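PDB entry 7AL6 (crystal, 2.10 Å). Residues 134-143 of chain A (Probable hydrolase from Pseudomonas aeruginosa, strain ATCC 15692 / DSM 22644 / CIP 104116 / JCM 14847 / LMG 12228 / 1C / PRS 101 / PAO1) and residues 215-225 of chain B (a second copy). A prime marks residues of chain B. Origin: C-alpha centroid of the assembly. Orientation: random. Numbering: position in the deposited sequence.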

ATOM      1  N   GLU A 134      15.039 -26.009  17.267  1.00 39.01           N
ATOM      2  CA  GLU A 134      14.175 -26.823  18.107  1.00 37.69           C
ATOM      3  C   GLU A 134      13.386 -25.955  19.073  1.00 35.21           C
ATOM      4  O   GLU A 134      13.689 -24.780  19.284  1.00 40.62           O
ATOM      5  CB  GLU A 134      15.006 -27.859  18.875  1.00 49.33           C
ATOM      6  CG  GLU A 134      15.773 -28.784  17.949  1.00 45.74           C
ATOM      7  CD  GLU A 134      14.869 -29.388  16.895  1.00 44.20           C
ATOM      8  OE1 GLU A 134      13.783 -29.908  17.273  1.00 38.93           O
ATOM      9  OE2 GLU A 134      15.236 -29.315  15.698  1.00 40.90           O
ATOM     10  N   ALA A 135      12.365 -26.571  19.685  1.00 45.67           N
ATOM     11  CA  ALA A 135      11.439 -25.836  20.537  1.00 45.45           C
ATOM     12  C   ALA A 135      12.120 -25.232  21.754  1.00 51.33           C
ATOM     13  O   ALA A 135      11.612 -24.253  22.313  1.00 46.28           O
ATOM     14  CB  ALA A 135      10.301 -26.748  20.996  1.00 45.49           C
ATOM     15  N   ASP A 136      13.255 -25.788  22.183  1.00 53.72           N
ATOM     16  CA  ASP A 136      13.855 -25.330  23.431  1.00 55.14           C
ATOM     17  C   ASP A 136      14.494 -23.954  23.270  1.00 49.17           C
ATOM     18  O   ASP A 136      14.578 -23.203  24.246  1.00 48.54           O
ATOM     19  CB  ASP A 136      14.859 -26.378  23.953  1.00 50.45           C
ATOM     20  CG  ASP A 136      16.090 -26.517  23.090  1.00 52.36           C
ATOM     21  OD1 ASP A 136      16.036 -26.221  21.881  1.00 58.61           O
ATOM     22  OD2 ASP A 136      17.139 -26.926  23.628  1.00 61.64           O
ATOM     23  N   LYS A 137      14.925 -23.593  22.060  1.00 46.47           N
ATOM     24  CA  LYS A 137      15.386 -22.239  21.777  1.00 39.74           C
ATOM     25  C   LYS A 137      14.286 -21.327  21.217  1.00 41.32           C
ATOM     26  O   LYS A 137      14.554 -20.161  20.928  1.00 43.18           O
ATOM     27  CB  LYS A 137      16.555 -22.276  20.795  1.00 45.94           C
ATOM     28  CG  LYS A 137      17.756 -23.087  21.263  1.00 57.29           C
ATOM     29  CD  LYS A 137      18.181 -22.707  22.678  1.00 62.62           C
ATOM     30  CE  LYS A 137      19.508 -23.368  23.074  1.00 78.45           C
ATOM     31  NZ  LYS A 137      19.648 -23.486  24.563  1.00 86.74           N
ATOM     32  N   ALA A 138      13.054 -21.799  21.096  1.00 44.39           N
ATOM     33  CA  ALA A 138      12.081 -21.036  20.314  1.00 44.57           C
ATOM     34  C   ALA A 138      11.741 -19.706  20.969  1.00 41.26           C
ATOM     35  O   ALA A 138      11.753 -18.678  20.264  1.00 41.61           O
ATOM     36  CB  ALA A 138      10.834 -21.881  20.063  1.00 39.20           C
ATOM     37  N   PRO A 139      11.442 -19.638  22.279  1.00 44.05           N
ATOM     38  CA  PRO A 139      11.171 -18.322  22.901  1.00 40.29           C
ATOM     39  C   PRO A 139      12.312 -17.343  22.737  1.00 43.94           C
ATOM     40  O   PRO A 139      12.091 -16.141  22.525  1.00 40.92           O
ATOM     41  CB  PRO A 139      10.928 -18.671  24.378  1.00 49.76           C
ATOM     42  CG  PRO A 139      10.463 -20.128  24.349  1.00 44.37           C
ATOM     43  CD  PRO A 139      11.246 -20.757  23.227  1.00 47.07           C
ATOM     44  N   GLN A 140      13.540 -17.837  22.842  1.00 42.34           N
ATOM     45  CA  GLN A 140      14.701 -16.993  22.647  1.00 43.45           C
ATOM     46  C   GLN A 140      14.729 -16.461  21.227  1.00 44.64           C
ATOM     47  O   GLN A 140      14.937 -15.262  20.999  1.00 40.14           O
ATOM     48  CB  GLN A 140      15.957 -17.799  22.943  1.00 52.07           C
ATOM     49  CG  GLN A 140      17.235 -17.159  22.508  1.00 57.04           C
ATOM     50  CD  GLN A 140      18.455 -17.953  22.930  1.00 64.03           C
ATOM     51  OE1 GLN A 140      18.373 -18.847  23.781  1.00 70.27           O
ATOM     52  NE2 GLN A 140      19.599 -17.627  22.334  1.00 69.43           N
ATOM     53  N   LYS A 141      14.525 -17.351  20.256  1.00 48.85           N
ATOM     54  CA  LYS A 141      14.565 -16.951  18.854  1.00 44.56           C
ATOM     55  C   LYS A 141      13.457 -15.957  18.536  1.00 37.82           C
ATOM     56  O   LYS A 141      13.675 -15.005  17.792  1.00 41.81           O
ATOM     57  CB  LYS A 141      14.449 -18.174  17.956  1.00 43.53           C
ATOM     58  CG  LYS A 141      15.668 -19.096  17.986  1.00 61.60           C
ATOM     59  CD  LYS A 141      16.920 -18.460  17.372  1.00 58.81           C
ATOM     60  CE  LYS A 141      18.188 -18.931  18.123  1.00 66.51           C
ATOM     61  NZ  LYS A 141      19.358 -17.994  18.005  1.00 61.84           N
ATOM     62  N   LEU A 142      12.271 -16.138  19.118  1.00 38.52           N
ATOM     63  CA  LEU A 142      11.211 -15.171  18.872  1.00 39.28           C
ATOM     64  C   LEU A 142      11.577 -13.820  19.462  1.00 43.33           C
ATOM     65  O   LEU A 142      11.336 -12.780  18.846  1.00 36.20           O
ATOM     66  CB  LEU A 142       9.880 -15.662  19.434  1.00 32.36           C
ATOM     67  CG  LEU A 142       8.739 -14.644  19.331  1.00 39.07           C
ATOM     68  CD1 LEU A 142       8.405 -14.210  17.882  1.00 36.76           C
ATOM     69  CD2 LEU A 142       7.476 -15.153  19.963  1.00 32.17           C
ATOM     70  N   GLY A 143      12.163 -13.810  20.662  1.00 40.70           N
ATOM     71  CA  GLY A 143      12.574 -12.546  21.238  1.00 37.54           C
ATOM     72  C   GLY A 143      13.600 -11.859  20.368  1.00 37.76           C
ATOM     73  O   GLY A 143      13.569 -10.644  20.179  1.00 37.11           O
TER
ATOM     74  N   GLN B 215       3.534 -28.964  20.358  1.00 41.11           N
ATOM     75  CA  GLN B 215       3.323 -29.049  21.801  1.00 44.16           C
ATOM     76  C   GLN B 215       4.570 -28.594  22.536  1.00 39.38           C
ATOM     77  O   GLN B 215       4.508 -27.777  23.464  1.00 43.54           O
ATOM     78  CB  GLN B 215       2.958 -30.479  22.212  1.00 56.52           C
ATOM     79  CG  GLN B 215       2.854 -30.691  23.719  1.00 64.51           C
ATOM     80  CD  GLN B 215       2.398 -32.109  24.076  1.00 67.90           C
ATOM     81  OE1 GLN B 215       1.244 -32.328  24.422  1.00 71.91           O
ATOM     82  NE2 GLN B 215       3.304 -33.069  23.969  1.00 61.16           N
ATOM     83  N   ALA B 216       5.717 -29.084  22.092  1.00 38.48           N
ATOM     84  CA  ALA B 216       6.973 -28.702  22.723  1.00 40.38           C
ATOM     85  C   ALA B 216       7.185 -27.190  22.682  1.00 46.70           C
ATOM     86  O   ALA B 216       7.620 -26.587  23.674  1.00 45.70           O
ATOM     87  CB  ALA B 216       8.119 -29.442  22.039  1.00 47.57           C
ATOM     88  N   HIS B 217       6.894 -26.555  21.548  1.00 41.09           N
ATOM     89  CA  HIS B 217       7.038 -25.101  21.480  1.00 36.74           C
ATOM     90  C   HIS B 217       6.160 -24.446  22.529  1.00 34.95           C
ATOM     91  O   HIS B 217       6.609 -23.601  23.317  1.00 37.28           O
ATOM     92  CB  HIS B 217       6.623 -24.559  20.096  1.00 45.15           C
ATOM     93  CG  HIS B 217       7.643 -24.741  19.013  1.00 34.33           C
ATOM     94  ND1 HIS B 217       7.561 -25.749  18.087  1.00 46.45           N
ATOM     95  CD2 HIS B 217       8.742 -24.019  18.683  1.00 39.37           C
ATOM     96  CE1 HIS B 217       8.578 -25.663  17.245  1.00 48.45           C
ATOM     97  NE2 HIS B 217       9.300 -24.612  17.574  1.00 40.26           N
ATOM     98  N   ALA B 218       4.882 -24.786  22.507  1.00 34.97           N
ATOM     99  CA  ALA B 218       3.931 -24.187  23.427  1.00 36.74           C
ATOM    100  C   ALA B 218       4.340 -24.387  24.895  1.00 49.80           C
ATOM    101  O   ALA B 218       4.189 -23.472  25.713  1.00 40.07           O
ATOM    102  CB  ALA B 218       2.545 -24.765  23.162  1.00 41.83           C
ATOM    103  N   LEU B 219       4.821 -25.582  25.263  1.00 45.31           N
ATOM    104  CA  LEU B 219       5.238 -25.787  26.651  1.00 48.21           C
ATOM    105  C   LEU B 219       6.448 -24.925  26.973  1.00 45.86           C
ATOM    106  O   LEU B 219       6.518 -24.306  28.041  1.00 50.88           O
ATOM    107  CB  LEU B 219       5.553 -27.268  26.936  1.00 51.19           C
ATOM    108  CG  LEU B 219       4.420 -28.254  26.625  1.00 51.88           C
ATOM    109  CD1 LEU B 219       4.718 -29.670  27.104  1.00 56.28           C
ATOM    110  CD2 LEU B 219       3.097 -27.788  27.221  1.00 58.68           C
ATOM    111  N   ASN B 220       7.395 -24.839  26.043  1.00 40.98           N
ATOM    112  CA  ASN B 220       8.593 -24.046  26.285  1.00 43.39           C
ATOM    113  C   ASN B 220       8.268 -22.565  26.490  1.00 51.42           C
ATOM    114  O   ASN B 220       8.980 -21.874  27.232  1.00 45.26           O
ATOM    115  CB  ASN B 220       9.549 -24.275  25.132  1.00 47.82           C
ATOM    116  CG  ASN B 220      10.485 -25.438  25.375  1.00 53.79           C
ATOM    117  OD1 ASN B 220      11.559 -25.264  25.936  1.00 62.96           O
ATOM    118  ND2 ASN B 220      10.092 -26.629  24.947  1.00 57.17           N
ATOM    119  N   PHE B 221       7.172 -22.073  25.899  1.00 43.90           N
ATOM    120  CA  PHE B 221       6.809 -20.667  26.055  1.00 48.75           C
ATOM    121  C   PHE B 221       6.205 -20.405  27.433  1.00 45.88           C
ATOM    122  O   PHE B 221       6.610 -19.466  28.132  1.00 41.50           O
ATOM    123  CB  PHE B 221       5.814 -20.237  24.957  1.00 39.23           C
ATOM    124  CG  PHE B 221       6.477 -19.626  23.750  1.00 43.30           C
ATOM    125  CD1 PHE B 221       6.869 -18.302  23.761  1.00 42.68           C
ATOM    126  CD2 PHE B 221       6.740 -20.392  22.624  1.00 37.21           C
ATOM    127  CE1 PHE B 221       7.514 -17.753  22.678  1.00 44.81           C
ATOM    128  CE2 PHE B 221       7.403 -19.843  21.525  1.00 49.59           C
ATOM    129  CZ  PHE B 221       7.777 -18.516  21.555  1.00 43.63           C
ATOM    130  N   VAL B 222       5.247 -21.237  27.822  1.00 45.90           N
ATOM    131  CA  VAL B 222       4.545 -21.124  29.128  1.00 54.64           C
ATOM    132  C   VAL B 222       5.597 -21.278  30.224  1.00 52.89           C
ATOM    133  O   VAL B 222       5.561 -20.529  31.155  1.00 56.92           O
ATOM    134  CB  VAL B 222       3.421 -22.157  29.281  1.00 52.33           C
ATOM    135  CG1 VAL B 222       2.174 -21.744  28.543  1.00 50.85           C
ATOM    136  CG2 VAL B 222       3.859 -23.532  28.850  1.00 59.72           C
ATOM    137  N   ARG B 223       6.556 -22.171  30.046  1.00 52.02           N
ATOM    138  CA  ARG B 223       7.632 -22.427  31.029  1.00 55.58           C
ATOM    139  C   ARG B 223       8.717 -21.351  30.964  1.00 52.45           C
ATOM    140  O   ARG B 223       9.596 -21.399  31.798  1.00 52.10           O
ATOM    141  CB  ARG B 223       8.178 -23.841  30.842  1.00 53.66           C
ATOM    142  CG  ARG B 223       7.178 -24.899  31.271  1.00 54.87           C
ATOM    143  CD  ARG B 223       7.681 -26.314  31.229  1.00 62.68           C
ATOM    144  NE  ARG B 223       6.655 -27.209  31.737  1.00 78.18           N
ATOM    145  CZ  ARG B 223       6.326 -28.360  31.185  1.00 69.74           C
ATOM    146  NH1 ARG B 223       6.970 -28.786  30.119  1.00 70.78           N
ATOM    147  NH2 ARG B 223       5.376 -29.095  31.715  1.00 65.69           N
ATOM    148  N   SER B 224       8.733 -20.485  29.960  1.00 49.51           N
ATOM    149  CA  SER B 224       9.716 -19.380  29.862  1.00 48.19           C
ATOM    150  C   SER B 224       9.181 -18.101  30.515  1.00 44.76           C
ATOM    151  O   SER B 224       9.953 -17.180  30.661  1.00 50.07           O
ATOM    152  CB  SER B 224      10.101 -19.150  28.443  1.00 53.31           C
ATOM    153  OG  SER B 224      10.848 -20.237  27.951  1.00 48.41           O
ATOM    154  N   VAL B 225       7.920 -18.064  30.930  1.00 40.95           N
ATOM    155  CA  VAL B 225       7.329 -16.875  31.532  1.00 51.26           C
ATOM    156  C   VAL B 225       7.913 -16.660  32.928  1.00 58.22           C
ATOM    157  O   VAL B 225       7.765 -17.503  33.823  1.00 53.80           O
ATOM    158  CB  VAL B 225       5.805 -16.990  31.606  1.00 50.80           C
ATOM    159  CG1 VAL B 225       5.250 -15.835  32.438  1.00 46.24           C
ATOM    160  CG2 VAL B 225       5.201 -17.003  30.213  1.00 53.66           C
TER

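This is a compact, predominantly apolar contact between two copies of the protein, built from aliphatic side chains packed on two aromatic rings, with no hydrogen bond crossing between the stretches. It buries 434 Å² in total, and the axes of helices 138-143 and 215-222 approach to 9.7 Å at an angle of 74°, so the helices cross steeply.

The backbones come nearest at Ala135 and His217′, whose CA atoms lie 4.6 Å apart. Ala135 CB lies 3.6 Å from Ala216′ CB, its CA-to-CB bond pointing toward the other stretch, and sits 3.9 Å from the centroid of the His217′ ring, 11° off the ring normal. These values fit a CH-pi contact over the ring face. Ala138 meets the same ring differently, its CB 3.3 Å from His217′ CD2 at the edge, near the ring plane.

One helical turn later, the Phe221′ ring also has a carbon over its face. Pro139 CG stands 3.9 Å from the centroid of the Phe221′ ring and only 3° off the normal, almost directly over the face. Leu142 CD2 adds an oblique contact, 3.7 Å from Phe221′ CZ.

Two polar side chains, Asn220′ and Ser224′, donate to backbone oxygens of their own stretch. Asn220′ ND2 donates to Ala216′ O at 2.8 Å with a nearly straight angle of 170°, and Ser224′ OG donates to Asn220′ O at 2.6 Å. Both side chains nevertheless pack across the boundary: Asn220′ OD1 is 3.4 Å from Asp136 CA, and Ser224′ OG is 3.6 Å from Pro139 CG. The CA-to-CB bond of Asp136 points away overall, although Asp136 CB lies 4.0 Å from Asn220′ OD1; its carboxylate makes no contact with the other stretch.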